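Local coordinates for fungal protease inhibitor-1 (Antheraea mylitta, PDB 3BT4), which inhibits trypsin, chymotrypsin and the proteases of the fungi Aspergillus oryzae and Rhizopus oryzae, but not papain or a protease of Bacillus licheniformis, at residues Pro17-Cys23 and Cys40-Val44; Asp1-Gly5 and Ser57-Gly61; Tyr8-Cys14 and Lys36-Pro41. Residues are numbered along the deposited sequence.

Contact 1 of 3, residues Pro17-Cys23 and Cys40-Val44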
loop_
_atom_site.group_PDB
_atom_site.type_symbol
_atom_site.label_atom_id
_atom_site.label_comp_id
_atom_site.label_asym_id
_atom_site.label_seq_id
_atom_site.Cartn_x
_atom_site.Cartn_y
_atom_site.Cartn_z
ATOM N N PRO A 17 13.211 7.282 3.618
ATOM C CA PRO A 17 12.791 5.973 3.117
ATOM C C PRO A 17 13.477 4.862 3.889
ATOM O O PRO A 17 14.638 5.013 4.284
ATOM C CB PRO A 17 13.265 5.982 1.660
ATOM C CG PRO A 17 14.479 6.880 1.668
ATOM C CD PRO A 17 14.169 7.941 2.705
ATOM N N ILE A 18 12.758 3.775 4.132
ATOM C CA ILE A 18 13.374 2.598 4.715
ATOM C C ILE A 18 14.138 1.867 3.610
ATOM O O ILE A 18 13.804 1.986 2.431
ATOM C CB ILE A 18 12.327 1.634 5.334
ATOM C CG1 ILE A 18 11.483 0.993 4.231
ATOM C CG2 ILE A 18 11.484 2.349 6.381
ATOM C CD1 ILE A 18 10.624 -0.104 4.672
ATOM N N ALA A 19 15.151 1.103 4.008
ATOM C CA ALA A 19 15.912 0.263 3.097
ATOM C C ALA A 19 15.227 -1.089 2.922
ATOM O O ALA A 19 14.502 -1.548 3.794
ATOM C CB ALA A 19 17.353 0.085 3.598
ATOM N N ARG A 20 15.459 -1.704 1.773
ATOM C CA ARG A 20 14.975 -3.048 1.486
ATOM C C ARG A 20 15.511 -4.044 2.515
ATOM O O ARG A 20 14.792 -4.919 2.995
ATOM C CB ARG A 20 15.398 -3.462 0.072
ATOM C CG ARG A 20 14.957 -4.848 -0.303
ATOM C CD ARG A 20 15.177 -5.140 -1.754
ATOM N NE ARG A 20 16.590 -5.180 -2.095
ATOM C CZ ARG A 20 17.086 -5.828 -3.147
ATOM N NH1 ARG A 20 16.292 -6.483 -3.966
ATOM N NH2 ARG A 20 18.388 -5.799 -3.381
ATOM N N ALA A 21 16.787 -3.850 2.845
ATOM C CA ALA A 21 17.556 -4.601 3.837
ATOM C C ALA A 21 16.989 -4.591 5.261
ATOM O O ALA A 21 17.455 -5.350 6.106
ATOM C CB ALA A 21 19.015 -4.036 3.858
ATOM N N SER A 22 16.013 -3.725 5.533
ATOM C CA SER A 22 15.452 -3.550 6.882
ATOM C C SER A 22 14.157 -4.317 7.172
ATOM O O SER A 22 13.783 -4.456 8.332
ATOM C CB SER A 22 15.242 -2.069 7.203
ATOM O OG SER A 22 14.129 -1.502 6.507
ATOM N N CYS A 23 13.472 -4.793 6.128
ATOM C CA CYS A 23 12.245 -5.583 6.283
ATOM C C CYS A 23 12.551 -6.982 6.780
ATOM O O CYS A 23 13.471 -7.631 6.281
ATOM C CB CYS A 23 11.494 -5.688 4.959
ATOM S SG CYS A 23 10.983 -4.081 4.307
ATOM N N CYS A 40 6.813 6.353 -0.830
ATOM C CA CYS A 40 7.711 5.711 0.137
ATOM C C CYS A 40 7.639 4.179 0.158
ATOM O O CYS A 40 6.552 3.593 0.110
ATOM C CB CYS A 40 7.491 6.261 1.546
ATOM S SG CYS A 40 8.033 7.988 1.786
ATOM N N PRO A 41 8.808 3.528 0.254
ATOM C CA PRO A 41 8.879 2.073 0.435
ATOM C C PRO A 41 8.263 1.653 1.770
ATOM O O PRO A 41 8.175 2.457 2.678
ATOM C CB PRO A 41 10.394 1.802 0.435
ATOM C CG PRO A 41 11.008 3.148 0.826
ATOM C CD PRO A 41 10.144 4.145 0.194
ATOM N N ALA A 42 7.833 0.401 1.879
ATOM C CA ALA A 42 7.264 -0.110 3.130
ATOM C C ALA A 42 7.567 -1.585 3.318
ATOM O O ALA A 42 7.760 -2.316 2.348
ATOM C CB ALA A 42 5.776 0.102 3.142
ATOM N N CYS A 43 7.608 -2.019 4.573
ATOM C CA CYS A 43 7.601 -3.440 4.888
ATOM C C CYS A 43 6.136 -3.789 5.139
ATOM O O CYS A 43 5.535 -3.328 6.109
ATOM C CB CYS A 43 8.486 -3.733 6.100
ATOM S SG CYS A 43 10.202 -3.047 5.900
ATOM N N VAL A 44 5.546 -4.550 4.220
ATOM C CA VAL A 44 4.102 -4.798 4.277
ATOM C C VAL A 44 3.709 -6.195 4.783
ATOM O O VAL A 44 4.442 -7.174 4.628
ATOM C CB VAL A 44 3.404 -4.459 2.928
ATOM C CG1 VAL A 44 3.840 -3.073 2.454
ATOM C CG2 VAL A 44 3.717 -5.476 1.875
HETATM O O HOH W 1 9.910 4.316 3.713
#
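A disulfide-linked surface contact joins the loop Pro17-Cys23, which lies between helix 8-11 and strand 28-30, to residues Cys40-Val44 at the start of strand 40-47. Its covalent centre is the bond between Cys23 SG and Cys43 SG (2.1 Å), with a chi3 of -79° that makes it a left-handed cystine. Around it the loop packs its apolar atoms on the strand: Ile18 CG1 is 4.0 Å from Pro41 CB, and Pro17 CB meets Pro41 CG at 3.7 Å, ring against ring, while the terminal methyl Ile18 CD1 makes an unusually tight approach of 3.2 Å to Cys43 SG. Strand 40-47 is the central strand of a three-stranded mixed sheet, flanked by 28-30 and 66-68. Pro41 and Cys43 direct their CA-to-CB bonds toward the loop, whereas Ala42 and Val44 direct theirs away, Ala42 touching His33 and Ser34 of strand 33-34. No direct hydrogen bond crosses the interface, so the loop does not add a strand to the sheet; one water bridges the gap instead, accepting from Ile18 N (2.9 Å) and donating to Pro41 O (2.7 Å). Before the cystine the loop tightens into a 3-10 turn at Arg20-Ser22, where Ala19 O accepts from both Ser22 N (3.2 Å) and Ser22 OG (2.7 Å), and this turn brings Cys23 back to the strand.

Contact 2 of 3, residues Asp1-Gly5 and Ser57-Gly61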
loop_
_atom_site.group_PDB
_atom_site.type_symbol
_atom_site.label_atom_id
_atom_site.label_comp_id
_atom_site.label_asym_id
_atom_site.label_seq_id
_atom_site.Cartn_x
_atom_site.Cartn_y
_atom_site.Cartn_z
ATOM N N ASP A 1 -8.228 14.061 -3.105
ATOM C CA ASP A 1 -7.835 13.070 -4.151
ATOM C C ASP A 1 -6.800 13.693 -5.109
ATOM O O ASP A 1 -7.155 14.276 -6.141
ATOM C CB ASP A 1 -9.080 12.593 -4.910
ATOM C CG ASP A 1 -8.867 11.260 -5.633
ATOM O OD1 ASP A 1 -8.852 10.199 -4.976
ATOM O OD2 ASP A 1 -8.743 11.258 -6.870
ATOM N N LEU A 2 -5.520 13.573 -4.766
ATOM C CA LEU A 2 -4.463 14.299 -5.495
ATOM C C LEU A 2 -3.787 13.504 -6.619
ATOM O O LEU A 2 -2.720 12.927 -6.394
ATOM C CB LEU A 2 -3.413 14.899 -4.519
ATOM C CG LEU A 2 -3.083 14.257 -3.161
ATOM C CD1 LEU A 2 -2.068 13.113 -3.254
ATOM C CD2 LEU A 2 -2.585 15.326 -2.194
ATOM N N ILE A 3 -4.392 13.506 -7.816
ATOM C CA ILE A 3 -3.881 12.769 -9.015
ATOM C C ILE A 3 -2.381 12.370 -8.980
ATOM O O ILE A 3 -1.491 13.218 -8.823
ATOM C CB ILE A 3 -4.207 13.494 -10.366
ATOM C CG1 ILE A 3 -5.720 13.707 -10.534
ATOM C CG2 ILE A 3 -3.634 12.702 -11.562
ATOM C CD1 ILE A 3 -6.118 14.607 -11.729
ATOM N N CYS A 4 -2.121 11.069 -9.121
ATOM C CA CYS A 4 -0.773 10.551 -8.949
ATOM C C CYS A 4 -0.163 10.295 -10.312
ATOM O O CYS A 4 -0.100 9.154 -10.761
ATOM C CB CYS A 4 -0.791 9.266 -8.106
ATOM S SG CYS A 4 -1.413 9.482 -6.437
ATOM N N GLY A 5 0.271 11.371 -10.966
ATOM C CA GLY A 5 0.896 11.301 -12.295
ATOM C C GLY A 5 2.211 10.556 -12.227
ATOM O O GLY A 5 2.775 10.385 -11.148
ATOM N N SER A 57 -5.711 3.918 0.189
ATOM C CA SER A 57 -5.824 4.823 -0.956
ATOM C C SER A 57 -4.616 5.754 -0.998
ATOM O O SER A 57 -4.483 6.645 -0.164
ATOM C CB SER A 57 -7.140 5.613 -0.924
ATOM O OG SER A 57 -7.217 6.513 -2.025
ATOM N N LYS A 58 -3.731 5.505 -1.965
ATOM C CA LYS A 58 -2.517 6.310 -2.170
ATOM C C LYS A 58 -2.861 7.705 -2.686
ATOM O O LYS A 58 -2.186 8.678 -2.338
ATOM C CB LYS A 58 -1.538 5.619 -3.118
ATOM C CG LYS A 58 -1.945 5.637 -4.557
ATOM C CD LYS A 58 -0.839 5.132 -5.444
ATOM C CE LYS A 58 -1.333 5.022 -6.867
ATOM N NZ LYS A 58 -0.228 4.775 -7.818
ATOM N N GLU A 59 -3.930 7.787 -3.480
ATOM C CA GLU A 59 -4.478 9.055 -3.973
ATOM C C GLU A 59 -4.819 9.968 -2.827
ATOM O O GLU A 59 -4.922 11.176 -2.983
ATOM C CB GLU A 59 -5.758 8.802 -4.775
ATOM C CG GLU A 59 -5.551 8.128 -6.114
ATOM C CD GLU A 59 -5.147 6.666 -6.016
ATOM O OE1 GLU A 59 -4.450 6.193 -6.935
ATOM O OE2 GLU A 59 -5.523 5.980 -5.043
ATOM N N ILE A 60 -4.983 9.366 -1.664
ATOM C CA ILE A 60 -5.532 10.040 -0.508
ATOM C C ILE A 60 -4.502 10.127 0.619
ATOM O O ILE A 60 -4.694 10.866 1.604
ATOM C CB ILE A 60 -6.821 9.279 -0.054
ATOM C CG1 ILE A 60 -8.047 10.181 -0.111
ATOM C CG2 ILE A 60 -6.661 8.612 1.287
ATOM C CD1 ILE A 60 -8.763 10.128 -1.442
ATOM N N GLY A 61 -3.422 9.354 0.475
ATOM C CA GLY A 61 -2.396 9.232 1.504
ATOM C C GLY A 61 -2.710 8.289 2.656
ATOM O O GLY A 61 -1.997 8.286 3.655
#
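In this small disulfide-rich inhibitor the N-terminal residues Asp1-Gly5 pack on the turn Ser57-Gly61, which lies in the loop between strands 40-47 and 66-68. The turn begins at Ser57, whose carbonyl Ser57 O appears to accept from Ile60 N (3.1 Å) and so to close it, although the position of that nitrogen is less certain. Lys58 follows, and its backbone and the first part of its side chain pass the sulfur of Cys4: Cys4 SG is 4.2 Å from Lys58 O and 4.3 Å from Lys58 CG. Glu59 and Asp1 are the closest pair across the segments, with CA atoms 5.2 Å apart, and Glu59 has the largest covered area of any residue in the contact. Its CA lies 4.0 Å from Cys4 SG, its CB 3.4 Å from Asp1 OD1, and its carbonyl Glu59 O accepts a well-directed hydrogen bond from Leu2 N (3.0 Å, 157° at the hydrogen). At Ile60 the methyl CD1 approaches Asp1 OD1 to 3.5 Å, so this carboxylate oxygen lies beside carbon atoms. Gly61, at a positive phi of 80°, ends the segment, its N making a weak hydrogen bond back to Lys58 O. Between the two segments themselves the tie is therefore one backbone hydrogen bond plus van der Waals contact, and the like charges of Asp1 and Glu59 leave no salt bridge to form between them; the covalent hold on the N-terminus is the disulfide from Cys4 to Cys37, whose backbone also bonds to Lys58.

Contact 3 of 3, residues Tyr8-Cys14 and Lys36-Pro41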
loop_
_atom_site.group_PDB
_atom_site.type_symbol
_atom_site.label_atom_id
_atom_site.label_comp_id
_atom_site.label_asym_id
_atom_site.label_seq_id
_atom_site.Cartn_x
_atom_site.Cartn_y
_atom_site.Cartn_z
ATOM N N TYR A 8 4.868 12.390 -10.064
ATOM C CA TYR A 8 4.503 12.972 -8.767
ATOM C C TYR A 8 5.614 12.831 -7.719
ATOM O O TYR A 8 6.003 13.816 -7.073
ATOM C CB TYR A 8 3.205 12.343 -8.251
ATOM C CG TYR A 8 2.752 12.902 -6.923
ATOM C CD1 TYR A 8 1.800 13.909 -6.864
ATOM C CD2 TYR A 8 3.287 12.427 -5.736
ATOM C CE1 TYR A 8 1.397 14.428 -5.643
ATOM C CE2 TYR A 8 2.899 12.931 -4.522
ATOM C CZ TYR A 8 1.949 13.927 -4.476
ATOM O OH TYR A 8 1.563 14.426 -3.254
ATOM N N CYS A 9 6.130 11.604 -7.567
ATOM C CA CYS A 9 7.161 11.324 -6.568
ATOM C C CYS A 9 8.520 12.009 -6.847
ATOM O O CYS A 9 9.341 12.153 -5.942
ATOM C CB CYS A 9 7.313 9.815 -6.345
ATOM S SG CYS A 9 5.774 9.002 -5.811
ATOM N N LYS A 10 8.753 12.437 -8.084
ATOM C CA LYS A 10 9.919 13.302 -8.394
ATOM C C LYS A 10 9.757 14.674 -7.740
ATOM O O LYS A 10 10.723 15.274 -7.274
ATOM C CB LYS A 10 10.105 13.485 -9.903
ATOM C CG LYS A 10 10.380 12.213 -10.648
ATOM C CD LYS A 10 10.397 12.478 -12.130
ATOM C CE LYS A 10 11.428 11.627 -12.858
ATOM N NZ LYS A 10 11.350 10.220 -12.419
ATOM N N ASP A 11 8.515 15.152 -7.714
ATOM C CA ASP A 11 8.194 16.417 -7.068
ATOM C C ASP A 11 7.990 16.262 -5.576
ATOM O O ASP A 11 8.257 17.197 -4.821
ATOM C CB ASP A 11 6.981 17.071 -7.733
ATOM C CG ASP A 11 7.233 17.403 -9.185
ATOM O OD1 ASP A 11 8.363 17.817 -9.522
ATOM O OD2 ASP A 11 6.306 17.243 -10.001
ATOM N N HIS A 12 7.550 15.072 -5.160
ATOM C CA HIS A 12 7.304 14.755 -3.747
ATOM C C HIS A 12 8.053 13.493 -3.287
ATOM O O HIS A 12 7.431 12.494 -2.913
ATOM C CB HIS A 12 5.802 14.637 -3.489
ATOM C CG HIS A 12 5.018 15.791 -4.040
ATOM N ND1 HIS A 12 4.794 16.945 -3.325
ATOM C CD2 HIS A 12 4.444 15.981 -5.250
ATOM C CE1 HIS A 12 4.114 17.800 -4.070
ATOM N NE2 HIS A 12 3.878 17.235 -5.240
ATOM N N PRO A 13 9.405 13.552 -3.285
ATOM C CA PRO A 13 10.239 12.376 -3.034
ATOM C C PRO A 13 10.082 11.871 -1.611
ATOM O O PRO A 13 9.653 12.624 -0.732
ATOM C CB PRO A 13 11.659 12.902 -3.275
ATOM C CG PRO A 13 11.580 14.366 -3.000
ATOM C CD PRO A 13 10.226 14.763 -3.506
ATOM N N CYS A 14 10.397 10.598 -1.389
ATOM C CA CYS A 14 10.352 10.066 -0.037
ATOM C C CYS A 14 11.487 10.636 0.796
ATOM O O CYS A 14 12.651 10.472 0.453
ATOM C CB CYS A 14 10.394 8.545 -0.021
ATOM S SG CYS A 14 10.086 7.928 1.618
ATOM N N LYS A 36 1.328 9.842 0.490
ATOM C CA LYS A 36 0.590 10.322 -0.683
ATOM C C LYS A 36 1.244 9.800 -1.967
ATOM O O LYS A 36 2.471 9.901 -2.136
ATOM C CB LYS A 36 0.497 11.847 -0.673
ATOM C CG LYS A 36 -0.393 12.369 0.454
ATOM C CD LYS A 36 -0.490 13.893 0.475
ATOM C CE LYS A 36 0.605 14.525 1.340
ATOM N NZ LYS A 36 0.574 14.010 2.742
ATOM N N CYS A 37 0.417 9.206 -2.833
ATOM C CA CYS A 37 0.845 8.575 -4.095
ATOM C C CYS A 37 1.861 7.424 -3.957
ATOM O O CYS A 37 2.463 6.987 -4.957
ATOM C CB CYS A 37 1.287 9.628 -5.130
ATOM S SG CYS A 37 -0.082 10.750 -5.583
ATOM N N ALA A 38 2.030 6.929 -2.724
ATOM C CA ALA A 38 2.845 5.735 -2.475
ATOM C C ALA A 38 4.320 5.944 -2.865
ATOM O O ALA A 38 4.968 5.045 -3.369
ATOM C CB ALA A 38 2.246 4.543 -3.218
ATOM N N CYS A 39 4.839 7.142 -2.594
ATOM C CA CYS A 39 6.233 7.514 -2.887
ATOM C C CYS A 39 7.264 6.840 -1.986
ATOM O O CYS A 39 8.446 6.749 -2.349
ATOM C CB CYS A 39 6.397 9.037 -2.831
ATOM S SG CYS A 39 5.357 9.879 -4.057
ATOM N N CYS A 40 6.813 6.353 -0.830
ATOM C CA CYS A 40 7.711 5.711 0.137
ATOM C C CYS A 40 7.639 4.179 0.158
ATOM O O CYS A 40 6.552 3.593 0.110
ATOM C CB CYS A 40 7.491 6.261 1.546
ATOM S SG CYS A 40 8.033 7.988 1.786
ATOM N N PRO A 41 8.808 3.528 0.254
ATOM C CA PRO A 41 8.879 2.073 0.435
ATOM C C PRO A 41 8.263 1.653 1.770
ATOM O O PRO A 41 8.175 2.457 2.678
ATOM C CB PRO A 41 10.394 1.802 0.435
ATOM C CG PRO A 41 11.008 3.148 0.826
ATOM C CD PRO A 41 10.144 4.145 0.194
HETATM O O HOH W 2 10.304 8.769 -3.752
#
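Two cystines and an aromatic ring bind the short helix 8-11 and the residues after it to Lys36-Pro41. Tyr8 comes first, its ring lying flat against sulfur: Cys37 SG is 3.6 Å from the ring centroid and only 4° off the normal, while Cys39 SG sits at the ring edge, 4.9 Å from the same centroid. The far end of the ring passes Lys36, with Tyr8 OH 3.8 Å from Lys36 CB. Next along the helix, Cys9 SG bonds to Cys39 SG (2.0 Å, chi3 -81°). The helix ends as His12 N donates to Tyr8 O (2.8 Å), and His12 O comes within 3.5 Å of Cys39 SG. Cys14 makes the second cystine, Cys14 SG to Cys40 SG at 2.1 Å, with a right-handed chi3 of 102°; its backbone is further linked by a water that accepts from Cys14 N (3.0 Å) and donates to Cys39 O (3.1 Å). Cys39 and Cys40, neighbours in sequence, thus hold the helix at Cys9 and the chain beyond it at Cys14, and both face Ser34 in a classic beta bulge, here combined with the closely spaced cystines characteristic of a small disulfide-rich inhibitor.

In the fold
Together the contacts illustrate how a small protein with a single short helix can be held by cystines. Contacts 1 and 3 share Cys40 and Pro41 at the start of strand 40-47, and their centres lie 14 Å apart. Contacts 2 and 3, 10 Å apart between centres, touch directly through the disulfide Cys4 SG-Cys37 SG (2.0 Å) and a probable hydrogen bond between Lys58 O and Cys37 N (2.7 Å). Contacts 1 and 2 do not meet: their nearest atoms are about 9 Å apart. Both other contacts are nested within the loop closed by contact 2. The four cystines involved keep sequence order, Cys4, Cys9, Cys14 and Cys23 pairing with Cys37, Cys39, Cys40 and Cys43.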